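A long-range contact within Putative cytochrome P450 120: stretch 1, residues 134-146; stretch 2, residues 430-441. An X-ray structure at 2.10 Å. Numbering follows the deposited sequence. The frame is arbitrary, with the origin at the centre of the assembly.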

ATOM      1  N   GLN A 134       0.802 -12.576  22.619  1.00 35.14           N
ATOM      2  CA  GLN A 134      -0.623 -12.892  22.660  1.00 35.91           C
ATOM      3  C   GLN A 134      -0.979 -14.042  21.706  1.00 35.59           C
ATOM      4  O   GLN A 134      -1.623 -15.010  22.119  1.00 35.72           O
ATOM      5  CB  GLN A 134      -1.478 -11.652  22.359  1.00 36.25           C
ATOM      6  CG  GLN A 134      -2.989 -11.885  22.552  1.00 38.53           C
ATOM      7  CD  GLN A 134      -3.867 -11.106  21.560  1.00 41.49           C
ATOM      8  OE1 GLN A 134      -3.364 -10.353  20.718  1.00 43.15           O
ATOM      9  NE2 GLN A 134      -5.187 -11.292  21.660  1.00 41.51           N
ATOM     10  N   TRP A 135      -0.546 -13.945  20.445  1.00 35.20           N
ATOM     11  CA  TRP A 135      -0.863 -14.972  19.435  1.00 34.62           C
ATOM     12  C   TRP A 135      -0.231 -16.333  19.734  1.00 34.63           C
ATOM     13  O   TRP A 135      -0.833 -17.376  19.469  1.00 34.61           O
ATOM     14  CB  TRP A 135      -0.482 -14.520  18.021  1.00 33.90           C
ATOM     15  CG  TRP A 135      -1.107 -13.223  17.591  1.00 33.25           C
ATOM     16  CD1 TRP A 135      -2.347 -12.746  17.930  1.00 31.99           C
ATOM     17  CD2 TRP A 135      -0.520 -12.242  16.730  1.00 32.00           C
ATOM     18  NE1 TRP A 135      -2.561 -11.524  17.335  1.00 32.96           N
ATOM     19  CE2 TRP A 135      -1.454 -11.188  16.597  1.00 32.07           C
ATOM     20  CE3 TRP A 135       0.708 -12.149  16.058  1.00 31.44           C
ATOM     21  CZ2 TRP A 135      -1.199 -10.056  15.810  1.00 32.22           C
ATOM     22  CZ3 TRP A 135       0.961 -11.021  15.284  1.00 32.01           C
ATOM     23  CH2 TRP A 135       0.010  -9.989  15.171  1.00 31.83           C
ATOM     24  N   GLY A 136       0.979 -16.308  20.276  1.00 34.99           N
ATOM     25  CA  GLY A 136       1.667 -17.523  20.707  1.00 36.19           C
ATOM     26  C   GLY A 136       1.001 -18.280  21.851  1.00 36.68           C
ATOM     27  O   GLY A 136       1.192 -19.493  21.975  1.00 36.82           O
ATOM     28  N   LYS A 137       0.239 -17.561  22.685  1.00 37.03           N
ATOM     29  CA  LYS A 137      -0.557 -18.148  23.774  1.00 37.49           C
ATOM     30  C   LYS A 137      -1.810 -18.843  23.272  1.00 37.64           C
ATOM     31  O   LYS A 137      -2.226 -19.853  23.839  1.00 37.76           O
ATOM     32  CB  LYS A 137      -0.981 -17.085  24.786  1.00 37.71           C
ATOM     33  CG  LYS A 137       0.111 -16.608  25.721  1.00 38.82           C
ATOM     34  CD  LYS A 137      -0.472 -15.687  26.776  1.00 41.20           C
ATOM     35  CE  LYS A 137       0.502 -14.573  27.140  1.00 42.52           C
ATOM     36  NZ  LYS A 137      -0.071 -13.642  28.154  1.00 43.28           N
ATOM     37  N   ALA A 138      -2.417 -18.296  22.218  1.00 37.66           N
ATOM     38  CA  ALA A 138      -3.679 -18.824  21.679  1.00 37.54           C
ATOM     39  C   ALA A 138      -3.509 -20.189  21.022  1.00 37.49           C
ATOM     40  O   ALA A 138      -2.382 -20.623  20.759  1.00 37.92           O
ATOM     41  CB  ALA A 138      -4.296 -17.829  20.678  1.00 37.65           C
ATOM     42  N   ASN A 139      -4.624 -20.869  20.767  1.00 36.99           N
ATOM     43  CA  ASN A 139      -4.587 -22.084  19.960  1.00 36.86           C
ATOM     44  C   ASN A 139      -4.572 -21.674  18.486  1.00 36.21           C
ATOM     45  O   ASN A 139      -3.537 -21.235  17.979  1.00 37.09           O
ATOM     46  CB  ASN A 139      -5.762 -23.022  20.297  1.00 37.22           C
ATOM     47  CG  ASN A 139      -5.539 -24.455  19.802  1.00 38.24           C
ATOM     48  OD1 ASN A 139      -4.409 -24.961  19.798  1.00 39.15           O
ATOM     49  ND2 ASN A 139      -6.624 -25.118  19.396  1.00 38.43           N
ATOM     50  N   GLU A 140      -5.709 -21.793  17.807  1.00 34.78           N
ATOM     51  CA  GLU A 140      -5.876 -21.218  16.480  1.00 33.78           C
ATOM     52  C   GLU A 140      -5.937 -19.682  16.538  1.00 32.62           C
ATOM     53  O   GLU A 140      -6.635 -19.106  17.384  1.00 32.16           O
ATOM     54  CB  GLU A 140      -7.132 -21.784  15.824  1.00 33.79           C
ATOM     55  CG  GLU A 140      -7.549 -21.093  14.523  1.00 34.43           C
ATOM     56  CD  GLU A 140      -8.667 -21.822  13.803  1.00 34.57           C
ATOM     57  OE1 GLU A 140      -9.171 -22.837  14.332  1.00 36.94           O
ATOM     58  OE2 GLU A 140      -9.035 -21.397  12.695  1.00 36.14           O
ATOM     59  N   VAL A 141      -5.180 -19.030  15.656  1.00 31.17           N
ATOM     60  CA  VAL A 141      -5.318 -17.587  15.442  1.00 29.79           C
ATOM     61  C   VAL A 141      -5.962 -17.317  14.081  1.00 28.50           C
ATOM     62  O   VAL A 141      -5.467 -17.775  13.056  1.00 28.09           O
ATOM     63  CB  VAL A 141      -3.969 -16.842  15.566  1.00 29.96           C
ATOM     64  CG1 VAL A 141      -4.163 -15.320  15.413  1.00 30.79           C
ATOM     65  CG2 VAL A 141      -3.314 -17.154  16.903  1.00 30.35           C
ATOM     66  N   ILE A 142      -7.092 -16.609  14.084  1.00 27.12           N
ATOM     67  CA  ILE A 142      -7.661 -16.048  12.847  1.00 25.35           C
ATOM     68  C   ILE A 142      -6.854 -14.779  12.532  1.00 24.07           C
ATOM     69  O   ILE A 142      -7.169 -13.698  13.045  1.00 22.92           O
ATOM     70  CB  ILE A 142      -9.179 -15.746  12.993  1.00 25.62           C
ATOM     71  CG1 ILE A 142      -9.927 -17.017  13.418  1.00 26.06           C
ATOM     72  CG2 ILE A 142      -9.753 -15.144  11.701  1.00 23.88           C
ATOM     73  CD1 ILE A 142     -11.447 -16.823  13.645  1.00 26.50           C
ATOM     74  N   TRP A 143      -5.807 -14.922  11.707  1.00 22.13           N
ATOM     75  CA  TRP A 143      -4.725 -13.926  11.678  1.00 21.27           C
ATOM     76  C   TRP A 143      -5.044 -12.597  11.019  1.00 21.18           C
ATOM     77  O   TRP A 143      -4.626 -11.556  11.515  1.00 21.17           O
ATOM     78  CB  TRP A 143      -3.448 -14.468  11.025  1.00 20.96           C
ATOM     79  CG  TRP A 143      -2.194 -14.084  11.737  1.00 19.78           C
ATOM     80  CD1 TRP A 143      -2.045 -13.097  12.665  1.00 19.98           C
ATOM     81  CD2 TRP A 143      -0.900 -14.685  11.572  1.00 19.94           C
ATOM     82  NE1 TRP A 143      -0.737 -13.053  13.108  1.00 19.41           N
ATOM     83  CE2 TRP A 143      -0.017 -14.021  12.454  1.00 19.45           C
ATOM     84  CE3 TRP A 143      -0.404 -15.732  10.771  1.00 20.77           C
ATOM     85  CZ2 TRP A 143       1.338 -14.366  12.558  1.00 19.80           C
ATOM     86  CZ3 TRP A 143       0.943 -16.085  10.889  1.00 19.50           C
ATOM     87  CH2 TRP A 143       1.794 -15.401  11.772  1.00 20.33           C
ATOM     88  N   TYR A 144      -5.749 -12.618   9.896  1.00 20.96           N
ATOM     89  CA  TYR A 144      -5.905 -11.388   9.142  1.00 21.20           C
ATOM     90  C   TYR A 144      -6.415 -10.188  10.004  1.00 21.37           C
ATOM     91  O   TYR A 144      -5.768  -9.148  10.017  1.00 21.81           O
ATOM     92  CB  TYR A 144      -6.677 -11.604   7.827  1.00 20.90           C
ATOM     93  CG  TYR A 144      -6.831 -10.321   7.041  1.00 21.79           C
ATOM     94  CD1 TYR A 144      -5.752  -9.782   6.318  1.00 21.84           C
ATOM     95  CD2 TYR A 144      -8.044  -9.625   7.044  1.00 22.83           C
ATOM     96  CE1 TYR A 144      -5.874  -8.587   5.625  1.00 21.12           C
ATOM     97  CE2 TYR A 144      -8.186  -8.433   6.336  1.00 22.42           C
ATOM     98  CZ  TYR A 144      -7.095  -7.917   5.636  1.00 21.54           C
ATOM     99  OH  TYR A 144      -7.244  -6.743   4.950  1.00 19.85           O
ATOM    100  N   PRO A 145      -7.538 -10.349  10.754  1.00 21.64           N
ATOM    101  CA  PRO A 145      -8.079  -9.275  11.611  1.00 21.71           C
ATOM    102  C   PRO A 145      -7.129  -8.834  12.717  1.00 21.80           C
ATOM    103  O   PRO A 145      -7.144  -7.667  13.120  1.00 21.35           O
ATOM    104  CB  PRO A 145      -9.319  -9.923  12.251  1.00 21.93           C
ATOM    105  CG  PRO A 145      -9.665 -11.053  11.370  1.00 22.04           C
ATOM    106  CD  PRO A 145      -8.376 -11.560  10.828  1.00 21.52           C
ATOM    107  N   GLN A 146      -6.322  -9.773  13.202  1.00 21.82           N
ATOM    108  CA  GLN A 146      -5.259  -9.494  14.164  1.00 22.33           C
ATOM    109  C   GLN A 146      -4.149  -8.619  13.594  1.00 22.28           C
ATOM    110  O   GLN A 146      -3.687  -7.701  14.261  1.00 21.91           O
ATOM    111  CB  GLN A 146      -4.649 -10.794  14.690  1.00 22.65           C
ATOM    112  CG  GLN A 146      -5.553 -11.575  15.634  1.00 24.38           C
ATOM    113  CD  GLN A 146      -5.981 -10.783  16.858  1.00 25.57           C
ATOM    114  OE1 GLN A 146      -5.149 -10.294  17.641  1.00 26.16           O
ATOM    115  NE2 GLN A 146      -7.291 -10.673  17.042  1.00 27.16           N
TER
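Stretch 2 430-441: PRPKDNLRVKLH

The strongest polar contact between the stretches is a salt bridge between Arg-437 and Glu-140: Arg-437 NH1 donates to Glu-140 OE2 at 2.8 Å, and the carboxylate oxygen lies at the edge of the guanidinium, near its plane. Both side chains leave their strands on the same face. Ile-142, the bridge partner of Arg-437, shares that face, and its CG1 comes to 3.1 Å from Arg-437 NH1. An extended Glu-140 (chi1 and chi2 both t) and an Arg-437 that is m at chi1 and t at chi2 and chi3 bring the charges together.

Beneath this bridge the backbones pair. Stretch 2 is in a strand that ends at Pro-432, turns, and resumes as a strand from Arg-437 to His-441, which continues beyond the stretch. This second strand lies antiparallel to the short strand of stretch 1 that ends at Ile-142; their N-to-C directions differ by 134°, so the pairing is strongly splayed, and the axes approach to 4.6 Å. Val-141 and Val-438 form the hydrogen-bonded pair, with Val-141 N to Val-438 O at 2.8 Å and Val-438 N to Val-141 O at 2.9 Å. Ile-142 and Arg-437 follow as a non-hydrogen-bonded pair. Two CA-H...O contacts supplement the ladder, Glu-140 CA to Val-438 O at 3.3 Å and Arg-437 CA to Val-141 O at 3.5 Å.

The ladder does not stop where the strand does. Trp-143 N donates to Leu-436 O at 2.8 Å, and Tyr-144 N donates to Asn-435 O, also at 2.8 Å, so the opening of the next helix spends amide protons on the other stretch. These carbonyls belong to residues with positive phi, Asn-435 at 59° and Leu-436 at 63°. Asn-435 closes a type I turn that starts at Pro-432, held by Asn-435 N to Pro-432 O at 3.0 Å.

Packing completes the fit. On the face opposite the salt bridge, Val-141 CB meets Val-438 CG2 at 3.8 Å, and the buried Trp-143 extends the apolar surface: its CE3 lies 3.5 Å from Val-438 CG2, its CH2 3.6 Å from Leu-440 CD2, and its CB 4.0 Å from Leu-436 CB. Leu-440 also reaches the preceding helix, where its CD1 is 4.0 Å from Trp-135 CB. Water 1 accepts from Leu-440 N at 3.2 Å and its O lies 2.8 Å from Trp-135 O and 2.6 Å from Asn-139 O, so it joins the two stretches.

At the other end Tyr-144 points toward stretch 2 and lays one ring face under Arg-431, whose CB sits 3.8 Å from the ring centroid in a CH-pi contact. Water 2 links Tyr-144 OH, at 2.8 Å, to Pro-430 O, at 2.9 Å. The rule to read here is economical: a short ladder, carried past its strand to Trp-143 and Tyr-144, has a charged pair on the face of Glu-140 and Arg-437 and apolar packing on the face of Val-141 and Val-438.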

ATOM      1  N   PRO A 430      -5.204  -6.986  -1.405  1.00 18.40           N
ATOM      2  CA  PRO A 430      -5.259  -8.456  -1.274  1.00 17.83           C
ATOM      3  C   PRO A 430      -5.344  -8.975   0.165  1.00 17.86           C
ATOM      4  O   PRO A 430      -4.565  -8.574   1.014  1.00 17.70           O
ATOM      5  CB  PRO A 430      -3.962  -8.925  -1.953  1.00 17.66           C
ATOM      6  CG  PRO A 430      -3.627  -7.856  -2.911  1.00 18.21           C
ATOM      7  CD  PRO A 430      -4.086  -6.561  -2.275  1.00 18.15           C
ATOM      8  N   ARG A 431      -6.314  -9.860   0.420  1.00 18.60           N
ATOM      9  CA  ARG A 431      -6.446 -10.582   1.699  1.00 18.90           C
ATOM     10  C   ARG A 431      -6.961 -11.988   1.399  1.00 18.60           C
ATOM     11  O   ARG A 431      -7.710 -12.165   0.445  1.00 18.36           O
ATOM     12  CB  ARG A 431      -7.392  -9.849   2.672  1.00 18.35           C
ATOM     13  CG  ARG A 431      -8.811  -9.607   2.144  1.00 18.63           C
ATOM     14  CD  ARG A 431      -9.652  -8.626   2.989  1.00 20.73           C
ATOM     15  NE  ARG A 431     -10.880  -8.278   2.244  1.00 23.34           N
ATOM     16  CZ  ARG A 431     -12.072  -8.850   2.448  1.00 25.53           C
ATOM     17  NH1 ARG A 431     -12.210  -9.763   3.414  1.00 25.93           N
ATOM     18  NH2 ARG A 431     -13.129  -8.503   1.706  1.00 23.71           N
ATOM     19  N   PRO A 432      -6.547 -13.000   2.192  1.00 18.90           N
ATOM     20  CA  PRO A 432      -7.123 -14.341   2.023  1.00 18.97           C
ATOM     21  C   PRO A 432      -8.600 -14.376   2.470  1.00 19.57           C
ATOM     22  O   PRO A 432      -8.936 -13.826   3.522  1.00 18.85           O
ATOM     23  CB  PRO A 432      -6.251 -15.214   2.933  1.00 18.82           C
ATOM     24  CG  PRO A 432      -5.752 -14.279   3.972  1.00 19.45           C
ATOM     25  CD  PRO A 432      -5.548 -12.962   3.276  1.00 19.01           C
ATOM     26  N   LYS A 433      -9.463 -14.996   1.669  1.00 20.57           N
ATOM     27  CA  LYS A 433     -10.912 -15.003   1.946  1.00 22.98           C
ATOM     28  C   LYS A 433     -11.289 -15.466   3.366  1.00 22.93           C
ATOM     29  O   LYS A 433     -12.091 -14.803   4.038  1.00 22.96           O
ATOM     30  CB  LYS A 433     -11.696 -15.777   0.880  1.00 23.02           C
ATOM     31  CG  LYS A 433     -13.171 -15.332   0.749  1.00 25.00           C
ATOM     32  CD  LYS A 433     -13.904 -16.051  -0.366  1.00 25.71           C
ATOM     33  CE  LYS A 433     -13.200 -15.867  -1.728  1.00 30.57           C
ATOM     34  NZ  LYS A 433     -13.856 -16.635  -2.835  1.00 32.99           N
ATOM     35  N   ASP A 434     -10.682 -16.560   3.830  1.00 22.77           N
ATOM     36  CA  ASP A 434     -10.939 -17.084   5.177  1.00 22.95           C
ATOM     37  C   ASP A 434     -10.060 -16.530   6.288  1.00 22.60           C
ATOM     38  O   ASP A 434      -9.893 -17.178   7.322  1.00 22.59           O
ATOM     39  CB  ASP A 434     -10.916 -18.624   5.203  1.00 23.73           C
ATOM     40  CG  ASP A 434     -12.186 -19.234   4.622  1.00 25.19           C
ATOM     41  OD1 ASP A 434     -13.127 -18.475   4.306  1.00 27.00           O
ATOM     42  OD2 ASP A 434     -12.238 -20.470   4.460  1.00 25.98           O
ATOM     43  N   ASN A 435      -9.518 -15.328   6.075  1.00 22.22           N
ATOM     44  CA  ASN A 435      -8.805 -14.545   7.104  1.00 21.98           C
ATOM     45  C   ASN A 435      -7.573 -15.180   7.760  1.00 21.80           C
ATOM     46  O   ASN A 435      -7.187 -14.791   8.861  1.00 21.38           O
ATOM     47  CB  ASN A 435      -9.755 -14.041   8.190  1.00 21.98           C
ATOM     48  CG  ASN A 435     -10.900 -13.217   7.635  1.00 22.90           C
ATOM     49  OD1 ASN A 435     -10.704 -12.112   7.133  1.00 22.87           O
ATOM     50  ND2 ASN A 435     -12.110 -13.756   7.730  1.00 24.25           N
ATOM     51  N   LEU A 436      -6.977 -16.155   7.078  1.00 22.20           N
ATOM     52  CA  LEU A 436      -5.677 -16.729   7.443  1.00 22.49           C
ATOM     53  C   LEU A 436      -5.676 -17.414   8.798  1.00 23.17           C
ATOM     54  O   LEU A 436      -5.168 -16.873   9.791  1.00 23.13           O
ATOM     55  CB  LEU A 436      -4.575 -15.670   7.388  1.00 22.30           C
ATOM     56  CG  LEU A 436      -3.347 -15.824   6.486  1.00 21.81           C
ATOM     57  CD1 LEU A 436      -2.152 -15.173   7.163  1.00 22.44           C
ATOM     58  CD2 LEU A 436      -3.041 -17.253   6.022  1.00 22.14           C
ATOM     59  N   ARG A 437      -6.229 -18.623   8.836  1.00 24.08           N
ATOM     60  CA  ARG A 437      -6.302 -19.388  10.071  1.00 25.12           C
ATOM     61  C   ARG A 437      -4.999 -20.143  10.252  1.00 24.79           C
ATOM     62  O   ARG A 437      -4.590 -20.900   9.373  1.00 24.56           O
ATOM     63  CB  ARG A 437      -7.484 -20.355  10.035  1.00 25.41           C
ATOM     64  CG  ARG A 437      -8.816 -19.665   9.807  1.00 26.52           C
ATOM     65  CD  ARG A 437      -9.989 -20.649   9.794  1.00 27.42           C
ATOM     66  NE  ARG A 437     -11.251 -19.910   9.868  1.00 33.52           N
ATOM     67  CZ  ARG A 437     -11.772 -19.430  10.997  1.00 35.77           C
ATOM     68  NH1 ARG A 437     -11.152 -19.628  12.155  1.00 37.38           N
ATOM     69  NH2 ARG A 437     -12.918 -18.753  10.972  1.00 38.42           N
ATOM     70  N   VAL A 438      -4.354 -19.919  11.392  1.00 25.36           N
ATOM     71  CA  VAL A 438      -3.026 -20.480  11.690  1.00 26.00           C
ATOM     72  C   VAL A 438      -2.940 -21.031  13.113  1.00 26.77           C
ATOM     73  O   VAL A 438      -3.788 -20.737  13.946  1.00 26.85           O
ATOM     74  CB  VAL A 438      -1.908 -19.414  11.518  1.00 25.69           C
ATOM     75  CG1 VAL A 438      -1.864 -18.904  10.082  1.00 24.45           C
ATOM     76  CG2 VAL A 438      -2.089 -18.251  12.522  1.00 25.60           C
ATOM     77  N   LYS A 439      -1.933 -21.861  13.364  1.00 27.83           N
ATOM     78  CA  LYS A 439      -1.461 -22.140  14.713  1.00 29.15           C
ATOM     79  C   LYS A 439       0.005 -21.777  14.696  1.00 29.49           C
ATOM     80  O   LYS A 439       0.718 -22.162  13.765  1.00 29.22           O
ATOM     81  CB  LYS A 439      -1.617 -23.624  15.066  1.00 29.35           C
ATOM     82  CG  LYS A 439      -2.921 -23.954  15.785  1.00 32.30           C
ATOM     83  CD  LYS A 439      -3.289 -25.421  15.638  1.00 35.44           C
ATOM     84  CE  LYS A 439      -4.769 -25.645  15.943  1.00 36.96           C
ATOM     85  NZ  LYS A 439      -5.183 -27.000  15.498  1.00 38.60           N
ATOM     86  N   LEU A 440       0.451 -21.018  15.694  1.00 30.10           N
ATOM     87  CA  LEU A 440       1.876 -20.752  15.859  1.00 31.17           C
ATOM     88  C   LEU A 440       2.486 -21.794  16.800  1.00 32.06           C
ATOM     89  O   LEU A 440       1.887 -22.157  17.814  1.00 32.17           O
ATOM     90  CB  LEU A 440       2.133 -19.331  16.387  1.00 30.90           C
ATOM     91  CG  LEU A 440       1.557 -18.074  15.702  1.00 30.60           C
ATOM     92  CD1 LEU A 440       2.286 -16.824  16.204  1.00 29.48           C
ATOM     93  CD2 LEU A 440       1.593 -18.113  14.186  1.00 29.03           C
ATOM     94  N   HIS A 441       3.670 -22.283  16.458  1.00 33.25           N
ATOM     95  CA  HIS A 441       4.395 -23.178  17.350  1.00 33.96           C
ATOM     96  C   HIS A 441       5.652 -22.465  17.811  1.00 34.62           C
ATOM     97  O   HIS A 441       6.487 -22.080  16.989  1.00 34.57           O
ATOM     98  CB  HIS A 441       4.770 -24.492  16.657  1.00 34.06           C
ATOM     99  CG  HIS A 441       3.922 -24.827  15.470  1.00 34.81           C
ATOM    100  ND1 HIS A 441       4.435 -24.888  14.191  1.00 36.14           N
ATOM    101  CD2 HIS A 441       2.606 -25.129  15.364  1.00 35.44           C
ATOM    102  CE1 HIS A 441       3.469 -25.199  13.347  1.00 35.91           C
ATOM    103  NE2 HIS A 441       2.348 -25.348  14.032  1.00 35.48           N
TER
HETATM  104  O   HOH W   1      -1.316 -19.851  18.143  1.00 21.67           O
HETATM  105  O   HOH W   2      -5.165  -6.658   3.048  1.00 21.33           O